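Local structure of flagellar regulatory protein C (Vibrio cholerae, 4QHS) at residues A[30-35]-A[55-60]; A[44-49]-A[185-190]; A[107-112]-A[149-154]; A[216-221]-A[250-255]; A[238-243]-A[254-259]. The protein probably uses ATP binding and hydrolysis in a heptameric AAA+ ring to activate sigma-54-dependent transcription of flagellar genes. All blocks are in the same frame, centred on the assembly; numbering follows the deposited sequence.

How the interactions relate
From the N terminus, interaction 1 closes a short loop by packing helix 23-35 on helix 51-61, with strand 41-44 between them in the chain. Interaction 2 starts within that loop, at 44-49, and closes far downstream at 185-190, so the two cross. Its long loop encloses interaction 3, which joins the start of strand 112-116 to that of strand 152-157. Interactions 1 and 3 touch: His59 ND1 lies 2.9 Å from Thr112 OG1. Interactions 4 and 5 follow in the lid and end on one shared stretch that includes Gln254 and Ser255, tying the C-terminal tail to helices 219-226 and 233-247. Interactions 3 and 4 have centres about 44 Å apart.

Interaction 1: A[30-35]-A[55-60]; sequences LADKVA and SRYIHN
Asp32 and Tyr57 supply the polar link between helices 23-35 and 51-61. The Tyr57 hydroxyl donates to the carboxylate, with OH to Asp32 OD1 at 2.5 Å, very short, its exact length doubtful. OD1 arrives at the ring edge near its plane, and the carboxylate and ring planes are turned 28° apart, although the two side chains cross at about a right angle. Tyr57 carries its ring anti to the backbone N (chi1 173°), which sends the phenol across the interhelical gap.

The apolar part is built from small residues. Ala31 CB meets Ile58 CG1 at 4.1 Å and lies obliquely to the Tyr57 ring. One turn later, Ala35 CB rests 4.0 Å from Ile58 CG2 and 3.5 Å from the backbone O of Ile58. With alanine methyls on one side, the short helix axes approach to 8.8 Å and cross at -48°.

Beneath, Ile58 also touches Val41, Arg152 and Leu154 of the central sheet, and Val34 touches Val41, so both helices pack on one side of the AAA+ core. The chemistry is therefore divided: a hydroxyl-carboxylate bond at the partly exposed margin, the donated hydroxyl consistent with an ionised Asp32, borders a buried hydrocarbon seam.

Interaction 2: A[44-49]-A[185-190]; sequences LGPSGS and WPALCE
Trp185 binds the residue just before the P-loop through its backbone N, and Ser49 within the loop through its ring. The stronger bond runs from Trp185 N to Leu44 O, 2.9 Å with an N-H...O angle of 163°, the donor standing above the carbonyl plane. It prolongs the parallel pairing of strands 41-44 and 182-184, where Leu44 already bonds to the backbone of Leu183. The second bond is weak: Trp185 NE1 reaches Ser49 O at 2.9 Å, but the angle is 119°, even though that oxygen sits at the indole edge, in its plane. CG of Trp185 is anti to the backbone N (chi1 -163°), which swings the five-membered ring toward Ser49.

Within the loop, Ser49 OG, itself 3.6 Å from Trp185 CD1, donates to Pro46 O at 2.7 Å, drawing the turn closed. Gly45 brings its CA to 3.5 Å from Trp185 O in a CA-H...O contact; a CB here would run into that oxygen, and the backbone angles by themselves also call for glycine.

Farther out, Pro46 CD lies 3.7 Å from Trp185 O, and Pro46 CG packs on Ala187 CB at 3.9 Å. Pro46 and Ala187 also touch Asn233 at the start of lid helix 233-247, and Trp185 leans on Leu27 and Leu28 of helix 23-35.

The sequence GPSGSGK from Gly45 to Lys51 is a Walker A motif, here without nucleotide. One firm backbone bond, one weak indole bond and light apolar contact thus link the phosphate-binding loop to the segment leading into the lid, consistent with nucleotide state being sensed by the lid.

Interaction 3: A[107-112]-A[149-154]; sequences QAQGGT and LDVRVL
Here two neighbouring inner strands of the AAA+ sheet, 112-116 and 152-157, pair in parallel at their N-terminal ends, and the turn before 112-116 packs on the approach to 152-157. The register is set by the Thr112-Arg152 bridge, with CA atoms 4.5 Å apart, and by Arg152 N donating to Gly111 O at 3.1 Å and an almost straight 173°.

Before the strand, a type II turn from Ala108 to Gly111 curls against Asp150. Gly110 N donates to Asp150 O at 2.8 Å, while the amide N of Asp150 reaches Gln109 OE1 at 2.6 Å, in the carbonyl plane of that amide. Bent at chi2 (68°), the Gln109 chain folds back, and NE2 bonds to Lys148 O, so the amide is held on the two sides of Leu149.

Apolar contacts fill the gaps: Ala108 CB touches Val151 CG1 at 3.9 Å, and Thr112 CG2 sits 3.7 Å from Leu154 CG, the two side chains inclined to each other. Thr112 and Arg152 run side by side. Water 1 joins Thr112 OG1 to Arg152 NH1, accepting from the latter at the guanidinium edge; Thr112 OG1 is also hydrogen-bonded to His59 ND1, and Arg152 NE bonds to Ala39 O.

Backbone pairing, an amide mimicking a strand partner and a bridged arginine are consistent with a well-defined start to strand 112-116, which carries the Walker B sequence.

Interaction 4: A[216-221]-A[250-255]; sequences SIAPNA and NGHIQS
Gly251 meets Ile217 and Ala218 backbone to backbone, and it presents a single carbonyl to both. Ala218 N donates to Gly251 O at 3.0 Å, but the angle of 128° marks the bond as weak. Ile217 CA adds a CA-H...O contact to the same oxygen at 3.4 Å. The absence of a side chain on Gly251 lets its CA come within 4.2 Å of Ile217 CA.

Ala221, in the first turn of helix 219-226, is the second centre. Its CB points at the tail, 3.4 Å from His252 O and 3.8 Å from Gln254 NE2. Ala218, at the N-cap of that helix, presents its methyl obliquely to the His252 imidazole, 4.2 Å from CD2.

Asn250 lies at the margin beside Ser216. The amide orientation there is doubtful and Ser216 is poorly ordered; Ser216 OG has a hydrogen bond to Val214 O.

The contact lies at the far end of the lid, joining the start of helix 219-226 to the chain after helix 233-247. Weak carbonyl interactions and small methyl contacts dominate, consistent with a join made mainly by close backbone and methyl packing.

Interaction 5: A[238-243]-A[254-259]; sequences DNVVQR and QSEHIL
Val240 is the first residue of 238-243 to touch the tail, inserting its two methyls toward 254-256. CG1, anti to the backbone N (chi1 167°), packs on Gln254 CG at 3.7 Å and lies 3.9 Å from Glu256 OE2; CG2 faces Ser255 O at 3.9 Å. Its carbonyl takes part too: water 2 donates to Val240 O at 2.8 Å and accepts from Ser255 N at 3.1 Å, so the helix and the tail share a solvent bridge in place of a direct backbone bond.

One turn on, Arg243 bends at chi3 (-61°), turning the guanidinium back along the helix to the carbonyl of Asn239. Asn239 O stands over the centre of one face, while His257 CD2 lies over the other near the rim, 4.2 Å from Arg243 NE, though His257 is poorly ordered. Arg243 CD contacts Ser255 CB at 4.0 Å, and NH1 is 3.1 Å from Ser255 O. The remaining nitrogens are used between subunits: NH2 bonds to Asn179 O and NE weakly to Val180 O, both of a neighbouring subunit.

The lid helix 233-247 thus meets the tail on one side and the next protomer on another. Glu256 OE2 is buried against Val240 without a partner in the model, which could favour protonation, whereas several carbonyl oxygens, some of them of the neighbouring subunit, lie near Arg243 and would probably suit its charge.

Interaction 1: A[30-35]-A[55-60]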
# COMPACT_ATOMS: atom_id res chain seq x y z
N LEU A 30 38.05 -16.98 -34.24
CA LEU A 30 37.70 -15.60 -33.90
C LEU A 30 38.15 -15.31 -32.47
O LEU A 30 38.76 -14.27 -32.16
CB LEU A 30 36.20 -15.35 -34.04
CG LEU A 30 35.65 -14.67 -35.31
CD1 LEU A 30 36.74 -14.35 -36.27
CD2 LEU A 30 34.60 -15.52 -35.99
N ALA A 31 37.86 -16.26 -31.59
CA ALA A 31 38.26 -16.15 -30.21
C ALA A 31 39.78 -15.91 -30.10
O ALA A 31 40.21 -14.98 -29.41
CB ALA A 31 37.84 -17.39 -29.45
N ASP A 32 40.57 -16.71 -30.81
CA ASP A 32 42.03 -16.55 -30.79
C ASP A 32 42.44 -15.12 -31.14
O ASP A 32 43.37 -14.56 -30.54
CB ASP A 32 42.71 -17.53 -31.75
CG ASP A 32 42.75 -18.95 -31.21
OD1 ASP A 32 42.69 -19.12 -29.98
OD2 ASP A 32 42.87 -19.89 -32.03
N LYS A 33 41.73 -14.53 -32.07
CA LYS A 33 41.96 -13.15 -32.41
C LYS A 33 41.69 -12.19 -31.27
O LYS A 33 42.56 -11.44 -30.94
CB LYS A 33 41.19 -12.74 -33.65
CG LYS A 33 41.99 -12.78 -34.90
CD LYS A 33 41.13 -12.67 -36.12
CE LYS A 33 41.94 -12.54 -37.37
NZ LYS A 33 41.07 -12.46 -38.53
N VAL A 34 40.51 -12.20 -30.67
CA VAL A 34 40.24 -11.26 -29.56
C VAL A 34 41.17 -11.49 -28.41
O VAL A 34 41.60 -10.53 -27.76
CB VAL A 34 38.83 -11.36 -28.90
CG1 VAL A 34 38.08 -10.05 -29.02
CG2 VAL A 34 38.07 -12.58 -29.34
N ALA A 35 41.43 -12.76 -28.14
CA ALA A 35 42.16 -13.16 -26.94
C ALA A 35 43.48 -12.41 -26.87
O ALA A 35 43.86 -11.94 -25.82
CB ALA A 35 42.38 -14.67 -26.91
N SER A 55 35.29 -18.91 -22.63
CA SER A 55 35.84 -17.77 -21.91
C SER A 55 37.16 -18.13 -21.22
O SER A 55 38.10 -17.32 -21.16
CB SER A 55 34.82 -17.28 -20.88
OG SER A 55 33.92 -18.33 -20.57
N ARG A 56 37.25 -19.34 -20.70
CA ARG A 56 38.46 -19.77 -20.05
C ARG A 56 39.53 -19.99 -21.12
O ARG A 56 40.72 -19.75 -20.89
CB ARG A 56 38.22 -21.03 -19.21
CG ARG A 56 39.24 -21.25 -18.10
CD ARG A 56 38.68 -22.13 -16.99
NE ARG A 56 37.48 -21.56 -16.39
CZ ARG A 56 36.27 -22.12 -16.43
NH1 ARG A 56 36.11 -23.30 -17.03
NH2 ARG A 56 35.23 -21.52 -15.87
N TYR A 57 39.09 -20.42 -22.29
CA TYR A 57 39.97 -20.57 -23.44
C TYR A 57 40.54 -19.22 -23.84
O TYR A 57 41.71 -19.08 -24.17
CB TYR A 57 39.21 -21.20 -24.60
CG TYR A 57 39.97 -21.26 -25.89
CD1 TYR A 57 40.05 -20.16 -26.73
CD2 TYR A 57 40.59 -22.44 -26.29
CE1 TYR A 57 40.74 -20.23 -27.92
CE2 TYR A 57 41.28 -22.51 -27.48
CZ TYR A 57 41.35 -21.41 -28.30
OH TYR A 57 42.04 -21.48 -29.49
N ILE A 58 39.69 -18.20 -23.82
CA ILE A 58 40.13 -16.88 -24.20
C ILE A 58 41.22 -16.39 -23.23
O ILE A 58 42.26 -15.88 -23.66
CB ILE A 58 38.95 -15.90 -24.25
CG1 ILE A 58 38.13 -16.19 -25.51
CG2 ILE A 58 39.46 -14.46 -24.25
CD1 ILE A 58 36.87 -15.37 -25.64
N HIS A 59 40.98 -16.59 -21.94
CA HIS A 59 41.93 -16.21 -20.89
C HIS A 59 43.30 -16.82 -21.14
O HIS A 59 44.31 -16.13 -21.12
CB HIS A 59 41.42 -16.64 -19.52
CG HIS A 59 42.32 -16.27 -18.39
ND1 HIS A 59 42.38 -15.00 -17.87
CD2 HIS A 59 43.21 -17.01 -17.68
CE1 HIS A 59 43.25 -14.96 -16.88
NE2 HIS A 59 43.77 -16.17 -16.74
N ASN A 60 43.31 -18.13 -21.39
CA ASN A 60 44.56 -18.86 -21.56
C ASN A 60 45.27 -18.52 -22.85
O ASN A 60 46.47 -18.73 -22.96
CB ASN A 60 44.30 -20.37 -21.48
CG ASN A 60 43.72 -20.80 -20.14
OD1 ASN A 60 44.09 -20.27 -19.09
ND2 ASN A 60 42.79 -21.75 -20.18

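Interaction 2: A[44-49]-A[185-190]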
# COMPACT_ATOMS: atom_id res chain seq x y z
N LEU A 44 27.42 -14.84 -26.76
CA LEU A 44 25.99 -15.05 -26.93
C LEU A 44 25.70 -16.53 -27.16
O LEU A 44 26.61 -17.33 -27.40
CB LEU A 44 25.47 -14.20 -28.10
CG LEU A 44 25.84 -12.72 -27.96
CD1 LEU A 44 25.49 -11.91 -29.20
CD2 LEU A 44 25.16 -12.13 -26.73
N GLY A 45 24.43 -16.91 -27.08
CA GLY A 45 24.04 -18.30 -27.27
C GLY A 45 23.23 -18.80 -26.10
O GLY A 45 23.13 -18.13 -25.07
N PRO A 46 22.62 -19.98 -26.24
CA PRO A 46 21.81 -20.45 -25.12
C PRO A 46 22.64 -20.74 -23.87
O PRO A 46 23.85 -20.96 -23.97
CB PRO A 46 21.15 -21.72 -25.67
CG PRO A 46 22.02 -22.14 -26.85
CD PRO A 46 22.53 -20.85 -27.43
N SER A 47 22.01 -20.71 -22.71
CA SER A 47 22.68 -21.11 -21.49
C SER A 47 22.93 -22.61 -21.58
O SER A 47 22.26 -23.31 -22.36
CB SER A 47 21.86 -20.79 -20.24
OG SER A 47 21.61 -19.40 -20.11
N GLY A 48 23.88 -23.09 -20.78
CA GLY A 48 24.18 -24.51 -20.72
C GLY A 48 24.52 -25.08 -22.08
O GLY A 48 24.11 -26.18 -22.42
N SER A 49 25.25 -24.29 -22.87
CA SER A 49 25.70 -24.70 -24.19
C SER A 49 27.22 -24.67 -24.25
O SER A 49 27.79 -24.45 -25.31
CB SER A 49 25.10 -23.78 -25.26
OG SER A 49 25.68 -22.48 -25.23
N TRP A 185 27.71 -18.48 -29.85
CA TRP A 185 27.95 -19.89 -29.69
C TRP A 185 26.66 -20.67 -29.89
O TRP A 185 25.88 -20.80 -28.99
CB TRP A 185 28.45 -20.09 -28.28
CG TRP A 185 29.08 -21.32 -28.06
CD1 TRP A 185 28.60 -22.35 -27.38
CD2 TRP A 185 30.36 -21.70 -28.52
NE1 TRP A 185 29.48 -23.38 -27.38
CE2 TRP A 185 30.58 -23.00 -28.09
CE3 TRP A 185 31.34 -21.07 -29.28
CZ2 TRP A 185 31.74 -23.68 -28.36
CZ3 TRP A 185 32.48 -21.75 -29.55
CH2 TRP A 185 32.68 -23.03 -29.09
N PRO A 186 26.44 -21.19 -31.09
CA PRO A 186 25.17 -21.78 -31.47
C PRO A 186 24.69 -22.96 -30.64
O PRO A 186 25.41 -23.58 -29.90
CB PRO A 186 25.45 -22.25 -32.88
CG PRO A 186 26.86 -22.64 -32.84
CD PRO A 186 27.55 -21.87 -31.77
N ALA A 187 23.42 -23.26 -30.78
CA ALA A 187 22.83 -24.34 -30.04
C ALA A 187 23.29 -25.65 -30.62
O ALA A 187 23.67 -25.72 -31.76
CB ALA A 187 21.36 -24.24 -30.10
N LEU A 188 23.28 -26.69 -29.81
CA LEU A 188 23.78 -27.99 -30.18
C LEU A 188 23.26 -28.54 -31.50
O LEU A 188 23.99 -29.12 -32.25
CB LEU A 188 23.48 -28.98 -29.08
CG LEU A 188 24.57 -29.97 -28.75
CD1 LEU A 188 25.85 -29.33 -29.08
CD2 LEU A 188 24.52 -30.34 -27.30
N CYS A 189 21.99 -28.37 -31.76
CA CYS A 189 21.41 -28.93 -32.95
C CYS A 189 21.90 -28.23 -34.18
O CYS A 189 21.64 -28.64 -35.29
CB CYS A 189 19.90 -28.85 -32.90
SG CYS A 189 19.25 -27.22 -33.08
N GLU A 190 22.63 -27.15 -33.97
CA GLU A 190 23.13 -26.36 -35.07
C GLU A 190 24.59 -26.66 -35.26
O GLU A 190 25.26 -26.03 -36.05
CB GLU A 190 22.90 -24.88 -34.82
CG GLU A 190 21.44 -24.54 -34.70
CD GLU A 190 21.17 -23.07 -34.69
OE1 GLU A 190 21.95 -22.32 -35.28
OE2 GLU A 190 20.16 -22.65 -34.11

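Interaction 3: A[107-112]-A[149-154]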
# COMPACT_ATOMS: atom_id res chain seq x y z
N GLN A 107 39.60 -9.00 -7.04
CA GLN A 107 40.23 -10.28 -7.10
C GLN A 107 40.77 -10.61 -8.47
O GLN A 107 41.59 -11.47 -8.58
CB GLN A 107 39.27 -11.37 -6.71
CG GLN A 107 38.83 -11.31 -5.32
CD GLN A 107 37.60 -12.11 -5.11
OE1 GLN A 107 37.59 -13.31 -5.30
NE2 GLN A 107 36.55 -11.46 -4.74
N ALA A 108 40.29 -9.93 -9.49
CA ALA A 108 40.61 -10.23 -10.87
C ALA A 108 41.72 -9.34 -11.36
O ALA A 108 42.08 -9.37 -12.54
CB ALA A 108 39.37 -10.06 -11.77
N GLN A 109 42.25 -8.55 -10.43
CA GLN A 109 43.29 -7.58 -10.72
C GLN A 109 44.43 -8.25 -11.50
O GLN A 109 44.94 -9.29 -11.10
CB GLN A 109 43.82 -6.96 -9.42
CG GLN A 109 44.66 -5.70 -9.61
CD GLN A 109 43.83 -4.52 -10.12
OE1 GLN A 109 43.49 -4.45 -11.30
NE2 GLN A 109 43.50 -3.60 -9.22
N GLY A 110 44.78 -7.66 -12.63
CA GLY A 110 45.86 -8.19 -13.45
C GLY A 110 45.43 -9.37 -14.29
O GLY A 110 46.23 -9.88 -15.07
N GLY A 111 44.18 -9.79 -14.14
CA GLY A 111 43.66 -10.95 -14.87
C GLY A 111 42.40 -10.72 -15.69
O GLY A 111 42.31 -9.78 -16.47
N THR A 112 41.42 -11.61 -15.50
CA THR A 112 40.19 -11.59 -16.30
C THR A 112 38.97 -11.85 -15.44
O THR A 112 39.00 -12.70 -14.53
CB THR A 112 40.23 -12.65 -17.43
OG1 THR A 112 41.30 -12.35 -18.31
CG2 THR A 112 38.95 -12.67 -18.21
N LEU A 149 41.94 -0.22 -11.51
CA LEU A 149 41.76 -1.54 -12.05
C LEU A 149 42.54 -1.82 -13.31
O LEU A 149 42.78 -0.95 -14.09
CB LEU A 149 40.29 -1.76 -12.34
CG LEU A 149 39.38 -2.07 -11.17
CD1 LEU A 149 37.99 -2.26 -11.63
CD2 LEU A 149 39.86 -3.29 -10.49
N ASP A 150 42.91 -3.07 -13.48
CA ASP A 150 43.60 -3.57 -14.67
C ASP A 150 43.03 -4.96 -14.95
O ASP A 150 43.64 -5.97 -14.60
CB ASP A 150 45.11 -3.63 -14.46
CG ASP A 150 45.86 -4.28 -15.64
OD1 ASP A 150 45.47 -4.07 -16.81
OD2 ASP A 150 46.84 -5.01 -15.38
N VAL A 151 41.85 -5.00 -15.55
CA VAL A 151 41.05 -6.22 -15.63
C VAL A 151 40.37 -6.37 -17.01
O VAL A 151 39.73 -5.45 -17.50
CB VAL A 151 39.96 -6.26 -14.52
CG1 VAL A 151 39.04 -7.47 -14.68
CG2 VAL A 151 40.59 -6.24 -13.12
N ARG A 152 40.53 -7.54 -17.61
CA ARG A 152 39.91 -7.86 -18.88
C ARG A 152 38.51 -8.39 -18.61
O ARG A 152 38.32 -9.27 -17.76
CB ARG A 152 40.74 -8.90 -19.65
CG ARG A 152 40.57 -8.88 -21.17
CD ARG A 152 39.70 -10.01 -21.69
NE ARG A 152 39.49 -9.89 -23.13
CZ ARG A 152 40.26 -10.44 -24.07
NH1 ARG A 152 41.31 -11.18 -23.72
NH2 ARG A 152 39.98 -10.26 -25.36
N VAL A 153 37.53 -7.87 -19.34
CA VAL A 153 36.16 -8.27 -19.12
C VAL A 153 35.63 -9.21 -20.20
O VAL A 153 35.72 -8.93 -21.40
CB VAL A 153 35.24 -7.05 -19.04
CG1 VAL A 153 33.80 -7.50 -19.06
CG2 VAL A 153 35.54 -6.26 -17.78
N LEU A 154 35.11 -10.34 -19.75
CA LEU A 154 34.33 -11.23 -20.57
C LEU A 154 32.92 -11.23 -20.02
O LEU A 154 32.74 -11.15 -18.80
CB LEU A 154 34.92 -12.65 -20.58
CG LEU A 154 36.40 -12.87 -20.87
CD1 LEU A 154 36.71 -14.35 -20.81
CD2 LEU A 154 36.82 -12.32 -22.20
O HOH W 1 42.14 -12.29 -21.14

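Interaction 4: A[216-221]-A[250-255]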
# COMPACT_ATOMS: atom_id res chain seq x y z
N SER A 216 33.29 -47.15 -26.17
CA SER A 216 32.91 -48.21 -27.10
C SER A 216 31.40 -48.18 -27.38
O SER A 216 30.80 -49.18 -27.79
CB SER A 216 33.35 -49.59 -26.57
OG SER A 216 32.92 -49.80 -25.24
N ILE A 217 30.80 -47.05 -27.01
CA ILE A 217 29.38 -46.86 -27.08
C ILE A 217 28.86 -47.14 -28.48
O ILE A 217 29.16 -46.46 -29.42
CB ILE A 217 29.04 -45.46 -26.63
CG1 ILE A 217 27.79 -44.97 -27.28
CG2 ILE A 217 30.12 -44.53 -27.02
CD1 ILE A 217 28.00 -43.66 -27.89
N ALA A 218 28.07 -48.19 -28.58
CA ALA A 218 27.47 -48.58 -29.82
C ALA A 218 27.27 -47.39 -30.72
O ALA A 218 27.03 -46.30 -30.26
CB ALA A 218 26.15 -49.26 -29.57
N PRO A 219 27.37 -47.63 -32.01
CA PRO A 219 27.19 -46.61 -33.02
C PRO A 219 25.74 -46.32 -33.18
O PRO A 219 25.38 -45.28 -33.65
CB PRO A 219 27.66 -47.32 -34.28
CG PRO A 219 28.50 -48.39 -33.81
CD PRO A 219 27.86 -48.87 -32.60
N ASN A 220 24.91 -47.27 -32.80
CA ASN A 220 23.50 -47.08 -32.86
C ASN A 220 23.07 -46.10 -31.80
O ASN A 220 22.04 -45.48 -31.93
CB ASN A 220 22.80 -48.41 -32.64
CG ASN A 220 22.44 -49.08 -33.93
OD1 ASN A 220 22.89 -48.68 -34.99
ND2 ASN A 220 21.64 -50.12 -33.85
N ALA A 221 23.88 -45.97 -30.77
CA ALA A 221 23.66 -45.02 -29.70
C ALA A 221 24.11 -43.66 -30.16
O ALA A 221 23.49 -42.67 -29.88
CB ALA A 221 24.42 -45.42 -28.49
N ASN A 250 29.65 -49.03 -21.23
CA ASN A 250 29.61 -49.40 -22.64
C ASN A 250 28.27 -49.10 -23.25
O ASN A 250 27.48 -49.98 -23.44
CB ASN A 250 29.90 -50.88 -22.82
CG ASN A 250 29.97 -51.27 -24.27
OD1 ASN A 250 30.82 -50.81 -25.01
ND2 ASN A 250 29.07 -52.13 -24.69
N GLY A 251 28.02 -47.85 -23.56
CA GLY A 251 26.69 -47.38 -23.86
C GLY A 251 25.97 -48.11 -24.96
O GLY A 251 26.50 -48.24 -26.04
N HIS A 252 24.75 -48.55 -24.71
CA HIS A 252 24.01 -49.26 -25.75
C HIS A 252 22.69 -48.56 -26.13
O HIS A 252 22.55 -48.02 -27.23
CB HIS A 252 23.72 -50.67 -25.28
CG HIS A 252 23.79 -51.69 -26.37
ND1 HIS A 252 22.66 -52.20 -26.98
CD2 HIS A 252 24.85 -52.29 -26.97
CE1 HIS A 252 23.02 -53.08 -27.90
NE2 HIS A 252 24.34 -53.15 -27.91
N ILE A 253 21.73 -48.62 -25.20
CA ILE A 253 20.48 -47.88 -25.31
C ILE A 253 20.39 -47.00 -24.06
O ILE A 253 20.71 -47.42 -22.95
CB ILE A 253 19.23 -48.82 -25.44
CG1 ILE A 253 18.80 -49.43 -24.09
CG2 ILE A 253 19.51 -49.91 -26.43
CD1 ILE A 253 17.81 -48.55 -23.19
N GLN A 254 19.96 -45.76 -24.27
CA GLN A 254 19.89 -44.80 -23.19
C GLN A 254 18.74 -43.80 -23.45
O GLN A 254 18.26 -43.68 -24.58
CB GLN A 254 21.23 -44.10 -23.05
CG GLN A 254 21.31 -42.81 -23.82
CD GLN A 254 21.27 -43.01 -25.30
OE1 GLN A 254 20.39 -42.48 -25.98
NE2 GLN A 254 22.25 -43.74 -25.82
N SER A 255 18.31 -43.08 -22.41
CA SER A 255 16.95 -42.58 -22.37
C SER A 255 16.77 -41.10 -22.67
O SER A 255 17.59 -40.26 -22.30
CB SER A 255 16.36 -42.87 -20.98
OG SER A 255 16.43 -44.25 -20.68

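Interaction 5: A[238-243]-A[254-259]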
# COMPACT_ATOMS: atom_id res chain seq x y z
N ASP A 238 24.74 -33.73 -20.95
CA ASP A 238 25.42 -34.16 -19.77
C ASP A 238 24.52 -35.08 -19.00
O ASP A 238 24.95 -36.11 -18.56
CB ASP A 238 25.81 -32.98 -18.91
CG ASP A 238 27.15 -33.16 -18.28
OD1 ASP A 238 27.34 -34.15 -17.59
OD2 ASP A 238 28.01 -32.31 -18.46
N ASN A 239 23.27 -34.72 -18.87
CA ASN A 239 22.34 -35.59 -18.20
C ASN A 239 22.23 -36.96 -18.84
O ASN A 239 22.26 -37.94 -18.15
CB ASN A 239 20.96 -34.96 -18.14
CG ASN A 239 20.74 -34.17 -16.90
OD1 ASN A 239 21.65 -33.90 -16.16
ND2 ASN A 239 19.51 -33.78 -16.68
N VAL A 240 22.07 -37.00 -20.14
CA VAL A 240 21.82 -38.23 -20.83
C VAL A 240 23.04 -39.14 -20.71
O VAL A 240 22.93 -40.31 -20.45
CB VAL A 240 21.49 -37.95 -22.28
CG1 VAL A 240 21.52 -39.18 -23.10
CG2 VAL A 240 20.17 -37.28 -22.39
N VAL A 241 24.21 -38.57 -20.87
CA VAL A 241 25.42 -39.34 -20.80
C VAL A 241 25.65 -39.91 -19.43
O VAL A 241 25.98 -41.05 -19.30
CB VAL A 241 26.60 -38.51 -21.19
CG1 VAL A 241 27.84 -39.31 -21.01
CG2 VAL A 241 26.47 -38.10 -22.61
N GLN A 242 25.45 -39.11 -18.41
CA GLN A 242 25.59 -39.57 -17.05
C GLN A 242 24.59 -40.65 -16.72
O GLN A 242 24.93 -41.62 -16.09
CB GLN A 242 25.38 -38.41 -16.10
CG GLN A 242 26.57 -38.01 -15.33
CD GLN A 242 26.26 -36.95 -14.30
OE1 GLN A 242 26.45 -35.79 -14.55
NE2 GLN A 242 25.78 -37.36 -13.14
N ARG A 243 23.37 -40.46 -17.14
CA ARG A 243 22.35 -41.46 -16.98
C ARG A 243 22.78 -42.74 -17.67
O ARG A 243 22.64 -43.81 -17.15
CB ARG A 243 21.04 -40.95 -17.58
CG ARG A 243 19.87 -41.82 -17.38
CD ARG A 243 18.70 -41.29 -18.12
NE ARG A 243 18.33 -39.98 -17.65
CZ ARG A 243 18.26 -38.90 -18.40
NH1 ARG A 243 18.52 -38.95 -19.68
NH2 ARG A 243 17.94 -37.76 -17.87
N GLN A 254 19.96 -45.76 -24.27
CA GLN A 254 19.89 -44.80 -23.19
C GLN A 254 18.74 -43.80 -23.45
O GLN A 254 18.26 -43.68 -24.58
CB GLN A 254 21.23 -44.10 -23.05
CG GLN A 254 21.31 -42.81 -23.82
CD GLN A 254 21.27 -43.01 -25.30
OE1 GLN A 254 20.39 -42.48 -25.98
NE2 GLN A 254 22.25 -43.74 -25.82
N SER A 255 18.31 -43.08 -22.41
CA SER A 255 16.95 -42.58 -22.37
C SER A 255 16.77 -41.10 -22.67
O SER A 255 17.59 -40.26 -22.30
CB SER A 255 16.36 -42.87 -20.98
OG SER A 255 16.43 -44.25 -20.68
N GLU A 256 15.67 -40.79 -23.35
CA GLU A 256 15.19 -39.41 -23.42
C GLU A 256 13.69 -39.19 -23.74
O GLU A 256 13.38 -38.40 -24.63
CB GLU A 256 16.02 -38.66 -24.46
CG GLU A 256 16.34 -39.48 -25.67
CD GLU A 256 17.61 -39.02 -26.34
OE1 GLU A 256 17.59 -38.87 -27.58
OE2 GLU A 256 18.63 -38.83 -25.63
N HIS A 257 12.74 -39.81 -23.02
CA HIS A 257 12.95 -40.76 -21.92
C HIS A 257 11.88 -41.86 -22.05
O HIS A 257 10.69 -41.55 -22.05
CB HIS A 257 12.86 -40.06 -20.55
CG HIS A 257 13.24 -40.93 -19.39
ND1 HIS A 257 12.38 -41.85 -18.83
CD2 HIS A 257 14.38 -40.99 -18.66
CE1 HIS A 257 12.97 -42.45 -17.82
NE2 HIS A 257 14.19 -41.95 -17.70
N ILE A 258 12.32 -43.11 -22.19
CA ILE A 258 11.47 -44.25 -22.58
C ILE A 258 10.78 -43.88 -23.92
O ILE A 258 9.65 -44.29 -24.22
CB ILE A 258 10.47 -44.68 -21.41
CG1 ILE A 258 10.36 -46.21 -21.30
CG2 ILE A 258 9.09 -43.99 -21.44
CD1 ILE A 258 9.59 -46.88 -22.42
N LEU A 259 11.55 -43.15 -24.73
CA LEU A 259 11.15 -42.53 -26.00
C LEU A 259 10.29 -41.28 -25.75
O LEU A 259 10.25 -40.75 -24.64
CB LEU A 259 10.42 -43.52 -26.92
O HOH W 2 20.65 -41.96 -20.78